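Local coordinates for Gp15 protein (Listeria phage PSA, PDB 6R5W), which serves as the receptor binding protein of the phage, a homotrimer that probably recognises the surface of Listeria cells during attachment, at residues 88-93 with 108-113; 139-142 with 146-149. All coordinates share one frame; numbering follows the deposited sequence.

Both contacts lie in the C-terminal beta domain that follows the helical part of the chain. Contact 1 packs the sheet holding strand 87-97 against the segment that leaves strand 105-109. Contact 2 is a hairpin in the sheet that also holds strand 105-109. Their centres are about 11 Å apart, and they touch directly. Thr109 OG1 lies 2.6 Å from Asp146 OD1, a probable hydrogen bond. Leu110 CD1 packs 4.0 Å from Ile147 CD1 and 4.1 Å from Leu141 CD1, which joins the apolar layers of the two contacts. The Phe88 side chain is about 11 Å from a bound cadmium ion, and that of Ile139 about 12 Å from one.

Contact 1 of 2, residues 88-93 with 108-113; sequences FLVIVS and ATLPTF
Val90 and Val92 of the inner strand 87-97 meet Leu110 in the layer between two antiparallel sheets of the beta domain. Leu110 follows strand 105-109 of the second sheet. The touching parts of 88-93 and 108-113 run in nearly opposite directions. No hydrogen bond joins them, so the contact is made by side chains.

The buried part centres on Leu110. Leu110 CD2 lies 4.1 Å from Val90 CG1 and 4.4 Å from Val92 CG2. The Val90 and Leu110 side chains run alongside each other with opposite headings. CG1 of Val90 stands anti to the backbone N (chi1 177°), and this is the branch that meets the leucine. Ala79, Tyr166 and Leu65 also pack on Leu110. On the other face of strand 87-97, Leu89 and Ile91 face the neighbouring subunits: Ile91 packs on Leu89 of the second subunit, and Leu89 on Ile91 of the third.

The solvent side lies at the Phe88 end, although the rings still touch there. Phe88 is partly exposed and Phe113 is exposed. Phe113 sits in a short 3-10 segment, and its ring end comes nearer to Phe88 than its CB direction suggests. The two aromatic side chains approach nearly perpendicular to each other. Tyr81 makes an edge-to-face pair with each of them, so three aromatic side chains cluster here. Phe88 CD2 also comes within 4.1 Å of the backbone atom Phe113 O. The closest approach of the two rings is 4.0 Å, where Phe88 CE2 meets Phe113 CD2 at the edge of the Phe113 ring, near its plane.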
ATOM      1  N   PHE A  88       3.638   9.780  -6.148  1.00 27.16           N
ATOM      2  CA  PHE A  88       4.101   8.536  -6.751  1.00 25.38           C
ATOM      3  C   PHE A  88       5.466   8.174  -6.162  1.00 28.40           C
ATOM      4  O   PHE A  88       6.343   9.039  -6.025  1.00 27.46           O
ATOM      5  CB  PHE A  88       4.261   8.598  -8.248  1.00 26.79           C
ATOM      6  CG  PHE A  88       3.020   8.967  -8.973  1.00 29.23           C
ATOM      7  CD1 PHE A  88       2.008   8.026  -9.156  1.00 30.98           C
ATOM      8  CD2 PHE A  88       2.859  10.243  -9.498  1.00 27.96           C
ATOM      9  CE1 PHE A  88       0.847   8.369  -9.839  1.00 35.94           C
ATOM     10  CE2 PHE A  88       1.709  10.570 -10.195  1.00 35.13           C
ATOM     11  CZ  PHE A  88       0.705   9.640 -10.333  1.00 34.16           C
ATOM     12  N   LEU A  89       5.688   6.854  -5.965  1.00 23.56           N
ATOM     13  CA  LEU A  89       7.012   6.313  -5.781  1.00 26.21           C
ATOM     14  C   LEU A  89       7.520   5.896  -7.150  1.00 27.99           C
ATOM     15  O   LEU A  89       6.857   5.118  -7.835  1.00 29.18           O
ATOM     16  CB  LEU A  89       6.966   5.137  -4.843  1.00 24.48           C
ATOM     17  CG  LEU A  89       8.323   4.503  -4.609  1.00 27.53           C
ATOM     18  CD1 LEU A  89       9.271   5.416  -3.791  1.00 28.71           C
ATOM     19  CD2 LEU A  89       8.064   3.180  -3.828  1.00 32.36           C
ATOM     20  N   VAL A  90       8.685   6.396  -7.531  1.00 26.40           N
ATOM     21  CA  VAL A  90       9.242   6.211  -8.868  1.00 24.65           C
ATOM     22  C   VAL A  90      10.494   5.352  -8.731  1.00 25.59           C
ATOM     23  O   VAL A  90      11.362   5.633  -7.890  1.00 27.61           O
ATOM     24  CB  VAL A  90       9.562   7.548  -9.558  1.00 26.90           C
ATOM     25  CG1 VAL A  90      10.224   7.280 -10.939  1.00 28.40           C
ATOM     26  CG2 VAL A  90       8.302   8.440  -9.662  1.00 29.37           C
ATOM     27  N   ILE A  91      10.592   4.310  -9.557  1.00 26.07           N
ATOM     28  CA  ILE A  91      11.723   3.391  -9.524  1.00 26.04           C
ATOM     29  C   ILE A  91      12.287   3.288 -10.939  1.00 28.49           C
ATOM     30  O   ILE A  91      11.650   2.711 -11.840  1.00 28.75           O
ATOM     31  CB  ILE A  91      11.324   2.008  -8.962  1.00 29.02           C
ATOM     32  CG1 ILE A  91      10.765   2.166  -7.538  1.00 31.50           C
ATOM     33  CG2 ILE A  91      12.500   1.043  -9.081  1.00 28.48           C
ATOM     34  CD1 ILE A  91      10.150   0.933  -6.968  1.00 36.42           C
ATOM     35  N   VAL A  92      13.429   3.890 -11.162  1.00 26.82           N
ATOM     36  CA  VAL A  92      14.045   3.922 -12.502  1.00 29.28           C
ATOM     37  C   VAL A  92      14.790   2.613 -12.746  1.00 27.45           C
ATOM     38  O   VAL A  92      15.260   1.962 -11.830  1.00 28.67           O
ATOM     39  CB  VAL A  92      15.004   5.139 -12.653  1.00 29.10           C
ATOM     40  CG1 VAL A  92      15.571   5.267 -14.043  1.00 33.04           C
ATOM     41  CG2 VAL A  92      14.263   6.402 -12.265  1.00 28.73           C
ATOM     42  N   SER A  93      14.918   2.219 -14.009  1.00 31.14           N
ATOM     43  CA  SER A  93      15.684   1.039 -14.389  1.00 28.99           C
ATOM     44  C   SER A  93      16.343   1.279 -15.760  1.00 27.63           C
ATOM     45  O   SER A  93      15.855   2.067 -16.589  1.00 32.23           O
ATOM     46  CB  SER A  93      14.776  -0.245 -14.472  1.00 28.99           C
ATOM     47  OG  SER A  93      13.926  -0.105 -15.576  1.00 40.51           O
ATOM     48  N   ALA A 108      18.904  11.216 -19.850  1.00 32.35           N
ATOM     49  CA  ALA A 108      17.480  11.015 -19.971  1.00 36.33           C
ATOM     50  C   ALA A 108      16.786  11.958 -19.021  1.00 33.80           C
ATOM     51  O   ALA A 108      17.399  12.447 -18.056  1.00 33.96           O
ATOM     52  CB  ALA A 108      17.070   9.559 -19.615  1.00 37.99           C
ATOM     53  N   THR A 109      15.526  12.236 -19.328  1.00 29.28           N
ATOM     54  CA  THR A 109      14.643  13.105 -18.558  1.00 31.75           C
ATOM     55  C   THR A 109      13.290  12.445 -18.387  1.00 35.06           C
ATOM     56  O   THR A 109      12.728  11.945 -19.351  1.00 37.80           O
ATOM     57  CB  THR A 109      14.418  14.493 -19.267  1.00 39.10           C
ATOM     58  OG1 THR A 109      15.695  15.102 -19.511  1.00 37.24           O
ATOM     59  CG2 THR A 109      13.578  15.379 -18.425  1.00 38.23           C
ATOM     60  N   LEU A 110      12.772  12.402 -17.166  1.00 30.68           N
ATOM     61  CA  LEU A 110      11.474  11.795 -16.932  1.00 31.20           C
ATOM     62  C   LEU A 110      10.367  12.805 -17.219  1.00 35.82           C
ATOM     63  O   LEU A 110      10.593  14.036 -17.168  1.00 35.41           O
ATOM     64  CB  LEU A 110      11.367  11.339 -15.488  1.00 32.92           C
ATOM     65  CG  LEU A 110      12.333  10.170 -15.087  1.00 33.42           C
ATOM     66  CD1 LEU A 110      13.428  10.702 -14.234  1.00 36.95           C
ATOM     67  CD2 LEU A 110      11.572   9.128 -14.373  1.00 33.40           C
ATOM     68  N   PRO A 111       9.151  12.332 -17.445  1.00 34.83           N
ATOM     69  CA  PRO A 111       8.023  13.246 -17.633  1.00 37.55           C
ATOM     70  C   PRO A 111       7.816  14.185 -16.448  1.00 37.79           C
ATOM     71  O   PRO A 111       8.065  13.824 -15.291  1.00 34.67           O
ATOM     72  CB  PRO A 111       6.812  12.302 -17.775  1.00 37.02           C
ATOM     73  CG  PRO A 111       7.359  10.986 -18.043  1.00 42.71           C
ATOM     74  CD  PRO A 111       8.710  10.928 -17.420  1.00 37.91           C
ATOM     75  N   THR A 112       7.236  15.357 -16.747  1.00 35.16           N
ATOM     76  CA  THR A 112       7.008  16.380 -15.727  1.00 37.95           C
ATOM     77  C   THR A 112       6.135  15.897 -14.546  1.00 34.16           C
ATOM     78  O   THR A 112       6.324  16.332 -13.404  1.00 33.77           O
ATOM     79  CB  THR A 112       6.392  17.649 -16.373  1.00 44.63           C
ATOM     80  OG1 THR A 112       5.123  17.364 -16.964  1.00 54.49           O
ATOM     81  CG2 THR A 112       7.316  18.168 -17.437  1.00 41.72           C
ATOM     82  N   PHE A 113       5.127  15.036 -14.793  1.00 33.21           N
ATOM     83  CA  PHE A 113       4.346  14.571 -13.658  1.00 36.30           C
ATOM     84  C   PHE A 113       5.146  13.628 -12.715  1.00 30.32           C
ATOM     85  O   PHE A 113       4.642  13.285 -11.615  1.00 32.48           O
ATOM     86  CB  PHE A 113       3.048  13.864 -14.086  1.00 34.70           C
ATOM     87  CG  PHE A 113       3.240  12.463 -14.675  1.00 34.56           C
ATOM     88  CD1 PHE A 113       3.597  12.279 -15.979  1.00 38.03           C
ATOM     89  CD2 PHE A 113       3.036  11.342 -13.894  1.00 33.96           C
ATOM     90  CE1 PHE A 113       3.746  11.022 -16.516  1.00 43.24           C
ATOM     91  CE2 PHE A 113       3.213  10.081 -14.422  1.00 36.02           C
ATOM     92  CZ  PHE A 113       3.571   9.933 -15.733  1.00 37.27           C
TER

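Contact 2 of 2, residues 139-142 with 146-149; sequences IYLS and DINI
Tyr140 and Asn148 are joined by two backbone hydrogen bonds. Tyr140 N to Asn148 O and Asn148 N to Tyr140 O are both 2.8 Å and nearly straight. Ser142 N gives a third backbone bond, to Asp146 O at 2.9 Å. The Asp146 and Asn148 carbonyl oxygens also take CA-H...O contacts, from Leu141 and Ile139 respectively.

At the turn, side chains add to the polar grip. Ser142 OG accepts a bond from Asp146 N at 2.9 Å. Ser142 OG also lies 3.0 Å from Asp146 OD2. Its chi1 of 80° turns it to this end of the opposite strand. Ser144 OG bonds to both Ser142 OG and Asp146 OD2, while Asp146 OD1 pairs with Thr109 OG1.

This is an antiparallel beta hairpin of strands 136-141 and 146-152, the middle pair of a four-stranded sheet.

Apolar contacts line the face bearing Ile139, Leu141, Ile147 and Ile149. CG2 of Ile139 meets CG2 of Ile147 at 3.8 Å. CG1 of Ile139 lies 4.2 Å from CG1 of Ile149. Leu141 CD1 packs on Ile147 CG1. On the other face, the CB atoms of Tyr140 and Asn148 are 4.2 Å apart, and the tyrosine packs on Gln129 of the third subunit.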
ATOM      1  N   ILE A 139      25.414  10.415  -9.601  1.00 27.10           N
ATOM      2  CA  ILE A 139      24.340  10.811 -10.495  1.00 26.76           C
ATOM      3  C   ILE A 139      23.445  11.804  -9.750  1.00 27.99           C
ATOM      4  O   ILE A 139      23.032  11.545  -8.619  1.00 28.00           O
ATOM      5  CB  ILE A 139      23.515   9.596 -11.003  1.00 29.27           C
ATOM      6  CG1 ILE A 139      24.445   8.622 -11.715  1.00 28.50           C
ATOM      7  CG2 ILE A 139      22.390  10.083 -11.863  1.00 29.90           C
ATOM      8  CD1 ILE A 139      23.677   7.418 -12.391  1.00 31.76           C
ATOM      9  N   TYR A 140      23.125  12.908 -10.405  1.00 28.06           N
ATOM     10  CA  TYR A 140      22.178  13.854  -9.888  1.00 25.68           C
ATOM     11  C   TYR A 140      20.823  13.695 -10.533  1.00 25.71           C
ATOM     12  O   TYR A 140      20.717  13.527 -11.738  1.00 29.75           O
ATOM     13  CB  TYR A 140      22.609  15.296 -10.120  1.00 29.99           C
ATOM     14  CG  TYR A 140      23.829  15.792  -9.413  1.00 28.70           C
ATOM     15  CD1 TYR A 140      24.714  14.967  -8.788  1.00 29.47           C
ATOM     16  CD2 TYR A 140      24.110  17.174  -9.438  1.00 33.26           C
ATOM     17  CE1 TYR A 140      25.886  15.480  -8.165  1.00 29.30           C
ATOM     18  CE2 TYR A 140      25.246  17.684  -8.826  1.00 31.60           C
ATOM     19  CZ  TYR A 140      26.125  16.852  -8.239  1.00 33.37           C
ATOM     20  OH  TYR A 140      27.255  17.323  -7.666  1.00 34.20           O
ATOM     21  N   LEU A 141      19.769  13.733  -9.725  1.00 28.82           N
ATOM     22  CA  LEU A 141      18.407  13.811 -10.249  1.00 29.87           C
ATOM     23  C   LEU A 141      17.994  15.253 -10.049  1.00 29.15           C
ATOM     24  O   LEU A 141      17.874  15.664  -8.896  1.00 29.55           O
ATOM     25  CB  LEU A 141      17.461  12.880  -9.481  1.00 28.18           C
ATOM     26  CG  LEU A 141      16.032  12.906  -9.944  1.00 28.76           C
ATOM     27  CD1 LEU A 141      15.892  12.356 -11.382  1.00 33.23           C
ATOM     28  CD2 LEU A 141      15.034  12.162  -9.024  1.00 31.85           C
ATOM     29  N   SER A 142      17.734  15.982 -11.133  1.00 29.95           N
ATOM     30  CA  SER A 142      17.430  17.416 -11.019  1.00 35.90           C
ATOM     31  C   SER A 142      15.967  17.643 -10.642  1.00 29.71           C
ATOM     32  O   SER A 142      15.127  16.760 -10.746  1.00 28.30           O
ATOM     33  CB  SER A 142      17.742  18.129 -12.349  1.00 29.01           C
ATOM     34  OG  SER A 142      16.650  17.916 -13.277  1.00 30.07           O
ATOM     35  N   ASP A 146      15.736  15.584 -14.753  1.00 32.03           N
ATOM     36  CA  ASP A 146      16.859  15.141 -15.560  1.00 33.55           C
ATOM     37  C   ASP A 146      17.749  14.182 -14.757  1.00 32.27           C
ATOM     38  O   ASP A 146      18.052  14.416 -13.563  1.00 30.00           O
ATOM     39  CB  ASP A 146      17.720  16.333 -16.000  1.00 35.26           C
ATOM     40  CG  ASP A 146      16.938  17.348 -16.762  1.00 44.54           C
ATOM     41  OD1 ASP A 146      16.408  16.986 -17.824  1.00 40.48           O
ATOM     42  OD2 ASP A 146      16.800  18.485 -16.220  1.00 47.79           O
ATOM     43  N   ILE A 147      18.195  13.120 -15.429  1.00 31.68           N
ATOM     44  CA  ILE A 147      19.158  12.182 -14.879  1.00 28.13           C
ATOM     45  C   ILE A 147      20.527  12.611 -15.380  1.00 32.10           C
ATOM     46  O   ILE A 147      20.880  12.427 -16.548  1.00 33.28           O
ATOM     47  CB  ILE A 147      18.824  10.724 -15.256  1.00 28.68           C
ATOM     48  CG1 ILE A 147      17.411  10.419 -14.791  1.00 31.01           C
ATOM     49  CG2 ILE A 147      19.801   9.795 -14.624  1.00 30.39           C
ATOM     50  CD1 ILE A 147      16.961   9.044 -15.159  1.00 35.46           C
ATOM     51  N   ASN A 148      21.287  13.262 -14.499  1.00 28.61           N
ATOM     52  CA  ASN A 148      22.542  13.933 -14.851  1.00 31.83           C
ATOM     53  C   ASN A 148      23.731  13.190 -14.268  1.00 30.00           C
ATOM     54  O   ASN A 148      23.990  13.266 -13.048  1.00 30.57           O
ATOM     55  CB  ASN A 148      22.458  15.353 -14.281  1.00 29.98           C
ATOM     56  CG  ASN A 148      23.642  16.244 -14.627  1.00 34.15           C
ATOM     57  OD1 ASN A 148      24.523  15.882 -15.370  1.00 31.72           O
ATOM     58  ND2 ASN A 148      23.729  17.342 -13.907  1.00 35.76           N
ATOM     59  N   ILE A 149      24.499  12.517 -15.131  1.00 28.67           N
ATOM     60  CA  ILE A 149      25.707  11.821 -14.709  1.00 30.25           C
ATOM     61  C   ILE A 149      26.849  12.832 -14.531  1.00 34.49           C
ATOM     62  O   ILE A 149      27.328  13.407 -15.506  1.00 38.46           O
ATOM     63  CB  ILE A 149      26.082  10.704 -15.712  1.00 31.59           C
ATOM     64  CG1 ILE A 149      24.957   9.673 -15.789  1.00 35.30           C
ATOM     65  CG2 ILE A 149      27.389  10.079 -15.306  1.00 33.27           C
ATOM     66  CD1 ILE A 149      25.098   8.722 -16.952  1.00 38.83           C
TER